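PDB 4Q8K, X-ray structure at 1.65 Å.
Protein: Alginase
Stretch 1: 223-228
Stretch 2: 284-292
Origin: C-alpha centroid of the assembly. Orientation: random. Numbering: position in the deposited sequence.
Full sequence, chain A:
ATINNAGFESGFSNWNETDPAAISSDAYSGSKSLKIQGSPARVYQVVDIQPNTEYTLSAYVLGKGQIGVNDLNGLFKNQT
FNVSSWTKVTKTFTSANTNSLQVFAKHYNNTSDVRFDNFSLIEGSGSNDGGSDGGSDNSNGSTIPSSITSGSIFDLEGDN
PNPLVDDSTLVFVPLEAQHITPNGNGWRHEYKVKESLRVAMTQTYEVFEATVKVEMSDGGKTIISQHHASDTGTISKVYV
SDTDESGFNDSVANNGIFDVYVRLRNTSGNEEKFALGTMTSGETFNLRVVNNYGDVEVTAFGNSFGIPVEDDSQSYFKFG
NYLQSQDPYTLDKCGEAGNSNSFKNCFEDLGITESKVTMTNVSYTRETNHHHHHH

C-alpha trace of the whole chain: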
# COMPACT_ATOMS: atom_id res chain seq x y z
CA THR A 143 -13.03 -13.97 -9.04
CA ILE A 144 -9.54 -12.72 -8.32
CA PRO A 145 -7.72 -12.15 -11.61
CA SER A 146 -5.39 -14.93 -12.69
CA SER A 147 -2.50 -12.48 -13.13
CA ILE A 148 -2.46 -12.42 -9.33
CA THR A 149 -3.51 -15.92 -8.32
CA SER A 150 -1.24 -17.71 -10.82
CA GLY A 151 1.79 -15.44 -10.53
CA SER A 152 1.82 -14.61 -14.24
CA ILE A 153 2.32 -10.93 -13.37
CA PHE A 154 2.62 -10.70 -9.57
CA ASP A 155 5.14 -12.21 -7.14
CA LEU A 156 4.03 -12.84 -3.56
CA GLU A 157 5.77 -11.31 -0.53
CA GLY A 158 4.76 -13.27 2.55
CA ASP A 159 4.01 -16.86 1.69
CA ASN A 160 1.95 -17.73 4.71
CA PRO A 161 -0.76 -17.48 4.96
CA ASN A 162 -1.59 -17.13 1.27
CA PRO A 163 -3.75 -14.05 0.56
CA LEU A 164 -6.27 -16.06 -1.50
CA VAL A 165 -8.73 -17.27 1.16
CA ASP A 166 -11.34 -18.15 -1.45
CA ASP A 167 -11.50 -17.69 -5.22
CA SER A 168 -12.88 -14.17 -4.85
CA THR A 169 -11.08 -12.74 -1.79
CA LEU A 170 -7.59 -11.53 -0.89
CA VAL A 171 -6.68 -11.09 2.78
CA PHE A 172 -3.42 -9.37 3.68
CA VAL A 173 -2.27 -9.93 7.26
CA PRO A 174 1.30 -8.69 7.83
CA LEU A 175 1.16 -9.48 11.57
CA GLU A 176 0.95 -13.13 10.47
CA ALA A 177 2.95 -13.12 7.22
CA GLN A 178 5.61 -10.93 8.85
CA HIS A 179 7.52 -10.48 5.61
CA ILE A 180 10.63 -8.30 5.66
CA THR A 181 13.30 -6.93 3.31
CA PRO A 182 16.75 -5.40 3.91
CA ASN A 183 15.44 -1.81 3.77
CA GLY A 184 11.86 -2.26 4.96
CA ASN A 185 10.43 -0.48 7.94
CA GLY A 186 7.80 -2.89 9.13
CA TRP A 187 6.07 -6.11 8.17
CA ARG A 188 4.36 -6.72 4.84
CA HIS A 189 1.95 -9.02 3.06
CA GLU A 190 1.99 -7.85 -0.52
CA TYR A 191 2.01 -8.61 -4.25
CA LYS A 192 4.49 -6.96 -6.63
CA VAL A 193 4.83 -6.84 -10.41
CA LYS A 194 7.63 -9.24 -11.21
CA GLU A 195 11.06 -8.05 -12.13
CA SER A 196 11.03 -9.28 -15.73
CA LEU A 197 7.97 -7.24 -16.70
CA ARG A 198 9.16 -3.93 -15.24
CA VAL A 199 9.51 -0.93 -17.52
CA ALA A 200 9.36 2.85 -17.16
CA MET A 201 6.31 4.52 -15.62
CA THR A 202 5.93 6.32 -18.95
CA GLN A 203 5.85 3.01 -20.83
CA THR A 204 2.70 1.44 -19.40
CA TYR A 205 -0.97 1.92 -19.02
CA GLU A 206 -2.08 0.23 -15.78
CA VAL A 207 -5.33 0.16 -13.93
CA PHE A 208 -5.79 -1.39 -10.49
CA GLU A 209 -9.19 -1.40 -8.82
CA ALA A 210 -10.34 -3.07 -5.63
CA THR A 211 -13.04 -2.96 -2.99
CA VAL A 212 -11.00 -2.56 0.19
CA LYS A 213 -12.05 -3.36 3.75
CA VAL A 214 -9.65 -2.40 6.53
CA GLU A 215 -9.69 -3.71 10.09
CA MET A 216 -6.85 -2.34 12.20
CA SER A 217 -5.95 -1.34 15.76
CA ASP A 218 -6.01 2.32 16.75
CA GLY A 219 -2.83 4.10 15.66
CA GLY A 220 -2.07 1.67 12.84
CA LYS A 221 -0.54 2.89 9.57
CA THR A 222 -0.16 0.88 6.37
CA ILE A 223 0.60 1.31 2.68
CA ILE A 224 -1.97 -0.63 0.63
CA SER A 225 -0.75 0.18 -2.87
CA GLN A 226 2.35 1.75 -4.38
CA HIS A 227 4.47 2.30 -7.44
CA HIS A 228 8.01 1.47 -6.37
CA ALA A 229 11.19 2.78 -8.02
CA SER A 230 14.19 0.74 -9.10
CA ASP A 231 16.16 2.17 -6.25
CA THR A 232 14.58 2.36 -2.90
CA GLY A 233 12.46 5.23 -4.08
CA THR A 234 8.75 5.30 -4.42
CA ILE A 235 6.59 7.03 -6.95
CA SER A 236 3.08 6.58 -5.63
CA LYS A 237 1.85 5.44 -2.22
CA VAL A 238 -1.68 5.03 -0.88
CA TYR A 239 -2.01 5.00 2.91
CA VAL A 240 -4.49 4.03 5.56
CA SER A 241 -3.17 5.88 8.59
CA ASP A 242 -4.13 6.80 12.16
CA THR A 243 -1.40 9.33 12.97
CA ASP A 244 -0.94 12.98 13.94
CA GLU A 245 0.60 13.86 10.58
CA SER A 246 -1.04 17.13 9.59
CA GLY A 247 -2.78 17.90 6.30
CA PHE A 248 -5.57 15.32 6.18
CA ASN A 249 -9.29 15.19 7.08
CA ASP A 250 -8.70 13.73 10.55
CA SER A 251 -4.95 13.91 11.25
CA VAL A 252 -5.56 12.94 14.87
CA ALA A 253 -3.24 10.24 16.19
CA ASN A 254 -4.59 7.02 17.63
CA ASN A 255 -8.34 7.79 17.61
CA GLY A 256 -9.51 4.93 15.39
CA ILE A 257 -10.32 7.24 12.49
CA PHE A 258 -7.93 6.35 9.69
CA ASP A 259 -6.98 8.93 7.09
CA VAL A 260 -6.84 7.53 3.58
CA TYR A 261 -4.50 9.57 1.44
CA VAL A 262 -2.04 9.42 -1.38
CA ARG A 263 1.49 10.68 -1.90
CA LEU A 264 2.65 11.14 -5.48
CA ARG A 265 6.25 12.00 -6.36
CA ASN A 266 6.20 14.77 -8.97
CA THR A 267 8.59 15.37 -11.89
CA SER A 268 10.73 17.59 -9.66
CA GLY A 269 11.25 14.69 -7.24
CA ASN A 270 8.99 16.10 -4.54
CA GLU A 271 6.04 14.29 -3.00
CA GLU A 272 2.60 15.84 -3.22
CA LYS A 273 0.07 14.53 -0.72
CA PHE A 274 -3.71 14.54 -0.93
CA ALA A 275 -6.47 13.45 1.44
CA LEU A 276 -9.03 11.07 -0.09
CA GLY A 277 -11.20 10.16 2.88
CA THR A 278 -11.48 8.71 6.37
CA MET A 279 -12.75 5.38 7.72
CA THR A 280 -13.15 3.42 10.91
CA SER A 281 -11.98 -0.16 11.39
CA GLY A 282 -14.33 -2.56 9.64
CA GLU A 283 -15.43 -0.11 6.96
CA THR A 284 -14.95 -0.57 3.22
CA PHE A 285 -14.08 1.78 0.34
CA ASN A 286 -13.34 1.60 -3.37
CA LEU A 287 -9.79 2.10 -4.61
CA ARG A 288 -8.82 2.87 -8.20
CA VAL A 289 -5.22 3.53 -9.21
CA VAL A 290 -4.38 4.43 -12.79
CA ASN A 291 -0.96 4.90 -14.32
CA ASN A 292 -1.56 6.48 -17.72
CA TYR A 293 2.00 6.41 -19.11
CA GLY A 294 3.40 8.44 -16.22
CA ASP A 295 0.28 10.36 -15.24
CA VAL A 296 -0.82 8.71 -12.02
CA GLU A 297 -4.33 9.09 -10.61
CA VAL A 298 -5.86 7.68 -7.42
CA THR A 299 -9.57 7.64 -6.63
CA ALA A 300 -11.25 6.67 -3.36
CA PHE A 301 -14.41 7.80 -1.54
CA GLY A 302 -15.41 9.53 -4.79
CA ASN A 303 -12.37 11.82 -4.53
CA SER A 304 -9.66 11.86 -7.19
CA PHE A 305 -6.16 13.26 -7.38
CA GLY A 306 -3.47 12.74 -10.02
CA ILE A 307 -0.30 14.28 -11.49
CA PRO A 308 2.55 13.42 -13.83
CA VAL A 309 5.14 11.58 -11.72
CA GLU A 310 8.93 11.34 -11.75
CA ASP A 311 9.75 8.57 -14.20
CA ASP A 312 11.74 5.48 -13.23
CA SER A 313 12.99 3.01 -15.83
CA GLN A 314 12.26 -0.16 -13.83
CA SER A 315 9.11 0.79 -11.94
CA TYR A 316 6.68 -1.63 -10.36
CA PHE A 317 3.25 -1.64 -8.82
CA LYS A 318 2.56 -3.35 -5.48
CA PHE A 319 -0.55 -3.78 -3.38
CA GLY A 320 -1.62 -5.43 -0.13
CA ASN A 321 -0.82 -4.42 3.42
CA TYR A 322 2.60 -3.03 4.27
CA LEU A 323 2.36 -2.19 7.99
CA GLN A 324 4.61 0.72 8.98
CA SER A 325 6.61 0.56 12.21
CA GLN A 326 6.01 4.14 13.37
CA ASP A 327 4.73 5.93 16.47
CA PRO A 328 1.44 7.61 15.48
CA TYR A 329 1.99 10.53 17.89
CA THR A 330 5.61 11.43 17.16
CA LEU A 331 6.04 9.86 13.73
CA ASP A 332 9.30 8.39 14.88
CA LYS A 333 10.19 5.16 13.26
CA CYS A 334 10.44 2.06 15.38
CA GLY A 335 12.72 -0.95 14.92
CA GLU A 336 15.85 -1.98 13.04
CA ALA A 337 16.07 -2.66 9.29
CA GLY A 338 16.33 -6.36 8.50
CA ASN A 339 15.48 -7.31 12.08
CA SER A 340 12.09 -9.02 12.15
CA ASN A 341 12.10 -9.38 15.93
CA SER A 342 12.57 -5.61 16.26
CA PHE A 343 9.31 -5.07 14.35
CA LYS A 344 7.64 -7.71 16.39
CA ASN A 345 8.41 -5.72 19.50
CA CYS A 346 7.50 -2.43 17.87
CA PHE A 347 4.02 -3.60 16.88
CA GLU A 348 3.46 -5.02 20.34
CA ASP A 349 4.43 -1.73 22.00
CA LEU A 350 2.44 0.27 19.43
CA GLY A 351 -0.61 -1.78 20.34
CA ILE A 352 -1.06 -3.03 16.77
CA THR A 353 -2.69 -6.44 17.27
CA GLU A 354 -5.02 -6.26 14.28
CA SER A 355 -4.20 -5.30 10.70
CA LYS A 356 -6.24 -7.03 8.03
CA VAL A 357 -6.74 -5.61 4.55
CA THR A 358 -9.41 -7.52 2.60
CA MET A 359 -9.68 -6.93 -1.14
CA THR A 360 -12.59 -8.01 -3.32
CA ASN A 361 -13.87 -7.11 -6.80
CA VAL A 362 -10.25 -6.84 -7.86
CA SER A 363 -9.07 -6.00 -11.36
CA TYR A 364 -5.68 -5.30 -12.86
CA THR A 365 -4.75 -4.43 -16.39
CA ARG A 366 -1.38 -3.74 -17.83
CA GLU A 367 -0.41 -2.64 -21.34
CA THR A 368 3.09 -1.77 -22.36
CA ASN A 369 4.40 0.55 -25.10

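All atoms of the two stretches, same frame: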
# COMPACT_ATOMS: atom_id res chain seq x y z
N ILE A 223 0.66 0.97 4.10
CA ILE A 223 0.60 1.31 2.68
C ILE A 223 -0.08 0.15 1.96
O ILE A 223 0.37 -1.00 2.06
CB ILE A 223 2.02 1.57 2.10
CG1 ILE A 223 2.68 2.77 2.80
CG2 ILE A 223 1.96 1.82 0.58
CD1 ILE A 223 4.13 2.93 2.43
N ILE A 224 -1.16 0.44 1.23
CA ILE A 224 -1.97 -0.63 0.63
C ILE A 224 -1.80 -0.73 -0.88
O ILE A 224 -2.27 -1.68 -1.51
CB ILE A 224 -3.49 -0.50 0.96
CG1 ILE A 224 -4.09 0.78 0.36
CG2 ILE A 224 -3.76 -0.55 2.47
CD1 ILE A 224 -5.59 0.84 0.47
N SER A 225 -1.13 0.25 -1.46
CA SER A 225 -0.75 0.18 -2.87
C SER A 225 0.36 1.19 -3.16
O SER A 225 0.40 2.26 -2.56
CB SER A 225 -1.97 0.39 -3.78
OG SER A 225 -2.35 1.75 -3.85
N GLN A 226 1.27 0.84 -4.06
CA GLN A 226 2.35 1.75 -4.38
C GLN A 226 3.03 1.43 -5.70
O GLN A 226 3.09 0.27 -6.11
CB GLN A 226 3.39 1.79 -3.27
CG GLN A 226 4.06 0.47 -3.02
CD GLN A 226 5.13 0.59 -1.96
OE1 GLN A 226 6.17 1.21 -2.18
NE2 GLN A 226 4.88 -0.00 -0.81
N HIS A 227 3.52 2.47 -6.36
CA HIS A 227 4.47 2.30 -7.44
C HIS A 227 5.85 2.48 -6.83
O HIS A 227 6.15 3.50 -6.21
CB HIS A 227 4.22 3.30 -8.57
CG HIS A 227 3.05 2.95 -9.43
ND1 HIS A 227 1.78 3.44 -9.21
CD2 HIS A 227 2.94 2.12 -10.50
CE1 HIS A 227 0.95 2.95 -10.11
NE2 HIS A 227 1.63 2.15 -10.91
N HIS A 228 6.69 1.46 -6.97
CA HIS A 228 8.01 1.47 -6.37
C HIS A 228 9.05 1.77 -7.45
O HIS A 228 8.88 1.36 -8.61
CB HIS A 228 8.27 0.10 -5.74
CG HIS A 228 9.46 0.06 -4.84
ND1 HIS A 228 9.36 -0.06 -3.47
CD2 HIS A 228 10.79 0.07 -5.11
CE1 HIS A 228 10.56 -0.10 -2.94
NE2 HIS A 228 11.45 -0.02 -3.91
N THR A 284 -15.42 -0.16 4.54
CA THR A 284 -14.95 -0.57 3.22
C THR A 284 -15.02 0.62 2.27
O THR A 284 -15.93 1.44 2.38
CB THR A 284 -15.82 -1.72 2.65
OG1 THR A 284 -15.77 -2.85 3.53
CG2 THR A 284 -15.34 -2.13 1.26
N PHE A 285 -14.05 0.73 1.36
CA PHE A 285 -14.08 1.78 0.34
C PHE A 285 -13.61 1.23 -0.99
O PHE A 285 -13.10 0.11 -1.07
CB PHE A 285 -13.24 2.98 0.77
CG PHE A 285 -11.75 2.70 0.85
CD1 PHE A 285 -11.18 2.16 1.99
CD2 PHE A 285 -10.91 3.04 -0.21
CE1 PHE A 285 -9.81 1.93 2.06
CE2 PHE A 285 -9.56 2.81 -0.14
CZ PHE A 285 -9.00 2.26 0.99
N ASN A 286 -13.79 2.01 -2.05
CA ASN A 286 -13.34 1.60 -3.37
C ASN A 286 -12.05 2.32 -3.73
O ASN A 286 -11.94 3.54 -3.57
CB ASN A 286 -14.42 1.90 -4.42
CG ASN A 286 -14.16 1.19 -5.73
OD1 ASN A 286 -14.42 -0.01 -5.86
ND2 ASN A 286 -13.66 1.92 -6.72
N LEU A 287 -11.08 1.55 -4.22
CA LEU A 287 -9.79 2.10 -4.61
C LEU A 287 -9.54 1.90 -6.10
O LEU A 287 -9.64 0.79 -6.61
CB LEU A 287 -8.65 1.44 -3.82
CG LEU A 287 -7.24 1.92 -4.17
CD1 LEU A 287 -7.03 3.37 -3.81
CD2 LEU A 287 -6.21 1.04 -3.44
N ARG A 288 -9.22 2.98 -6.80
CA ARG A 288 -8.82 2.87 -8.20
C ARG A 288 -7.52 3.64 -8.43
O ARG A 288 -7.43 4.83 -8.17
CB ARG A 288 -9.91 3.39 -9.15
CG ARG A 288 -9.61 3.15 -10.63
CD ARG A 288 -10.86 3.32 -11.50
NE ARG A 288 -10.66 2.86 -12.87
CZ ARG A 288 -10.37 3.67 -13.88
NH1 ARG A 288 -10.18 3.20 -15.11
NH2 ARG A 288 -10.27 4.97 -13.65
N VAL A 289 -6.50 2.93 -8.91
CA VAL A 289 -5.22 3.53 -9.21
C VAL A 289 -4.94 3.36 -10.68
O VAL A 289 -4.96 2.24 -11.20
CB VAL A 289 -4.08 2.85 -8.40
CG1 VAL A 289 -2.75 3.48 -8.73
CG2 VAL A 289 -4.37 2.95 -6.92
N VAL A 290 -4.69 4.47 -11.37
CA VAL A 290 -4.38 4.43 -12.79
C VAL A 290 -3.02 5.05 -13.06
O VAL A 290 -2.73 6.14 -12.58
CB VAL A 290 -5.43 5.19 -13.62
CG1 VAL A 290 -5.11 5.08 -15.10
CG2 VAL A 290 -6.83 4.67 -13.31
N ASN A 291 -2.18 4.33 -13.80
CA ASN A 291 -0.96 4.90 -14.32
C ASN A 291 -1.11 5.02 -15.82
O ASN A 291 -0.95 4.03 -16.53
CB ASN A 291 0.25 4.02 -14.03
CG ASN A 291 1.49 4.51 -14.75
OD1 ASN A 291 1.61 5.69 -15.08
ND2 ASN A 291 2.41 3.60 -15.01
N ASN A 292 -1.43 6.22 -16.29
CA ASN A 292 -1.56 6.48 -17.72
C ASN A 292 -0.24 6.99 -18.29
O ASN A 292 -0.06 8.19 -18.46
CB ASN A 292 -2.68 7.50 -17.96
CG ASN A 292 -2.94 7.74 -19.43
OD1 ASN A 292 -2.51 6.97 -20.28
ND2 ASN A 292 -3.65 8.83 -19.74

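The two strands run in the same direction, with 1° between their N-to-C vectors, but their axes approach no closer than 9.5 Å. The nearest CA pairs, Ser225 CA to Val289 CA at 8.4 Å and His227 CA to Asn291 CA at 9.1 Å, confirm a spacing too wide for backbone pairing. No hydrogen bond crosses between the stretches; they meet through side chains alone, burying 267 Å² summed over both.

Along stretch 2, Thr284 is exposed and out of reach, and the contact begins at Phe285. Its CA-to-CB bond points sideways, yet chi1 of 67° (p) and the length of the ring bring its end to the partner: Phe285 CZ lies 3.7 Å from Ile224 CD1. The methyl sits at the ring edge, near the ring plane, so this is an apolar contact with the rim of the aromatic ring. Phe285 CB lies 7.9 Å from Ile224 CD1, so it is the far end of the ring that makes the contact.

Asn286 is exposed and makes no contact. Leu287 points toward stretch 1, and its t,p rotamer places CD2 within reach of two neighbours, 4.0 Å from Ile224 CD1 and 3.9 Å from Ser225 OG. Ile224 answers with a p,t rotamer that extends CD1 to both Phe285 and Leu287, and its branched aliphatic chain suits this buried, apolar corner.

Arg288 is out of reach and partly exposed, as suits a charged side chain. Val289 again points toward the partner. With chi1 at 179° (t), its two methyls diverge: Val289 CG2 is 3.9 Å from Ser225 OG, while Val289 CG1 is 4.0 Å from His227 CE1, at the edge of the imidazole and near its plane. The small Ser225 side chain thus fits beside both Leu287 and Val289, its OG in van der Waals contact with their methyls.

Val290 points away, continuing the alternation expected of a strand. Asn291 turns back toward stretch 1, bringing CB to 3.9 Å from His227 NE2, an approach that is packing rather than a polar bond. The amide has other work: ND2 is hydrogen-bonded elsewhere in the structure. His227 likewise has both ring nitrogens hydrogen-bonded elsewhere, which allows a polar ring to be buried here; with 57 Å² covered, it has the largest covered area of any residue in the contact. Its chi1 of -76° (m) carries the ring across to Val289 and Asn291. Asn292, partly exposed, lies beyond reach and ends the stretch.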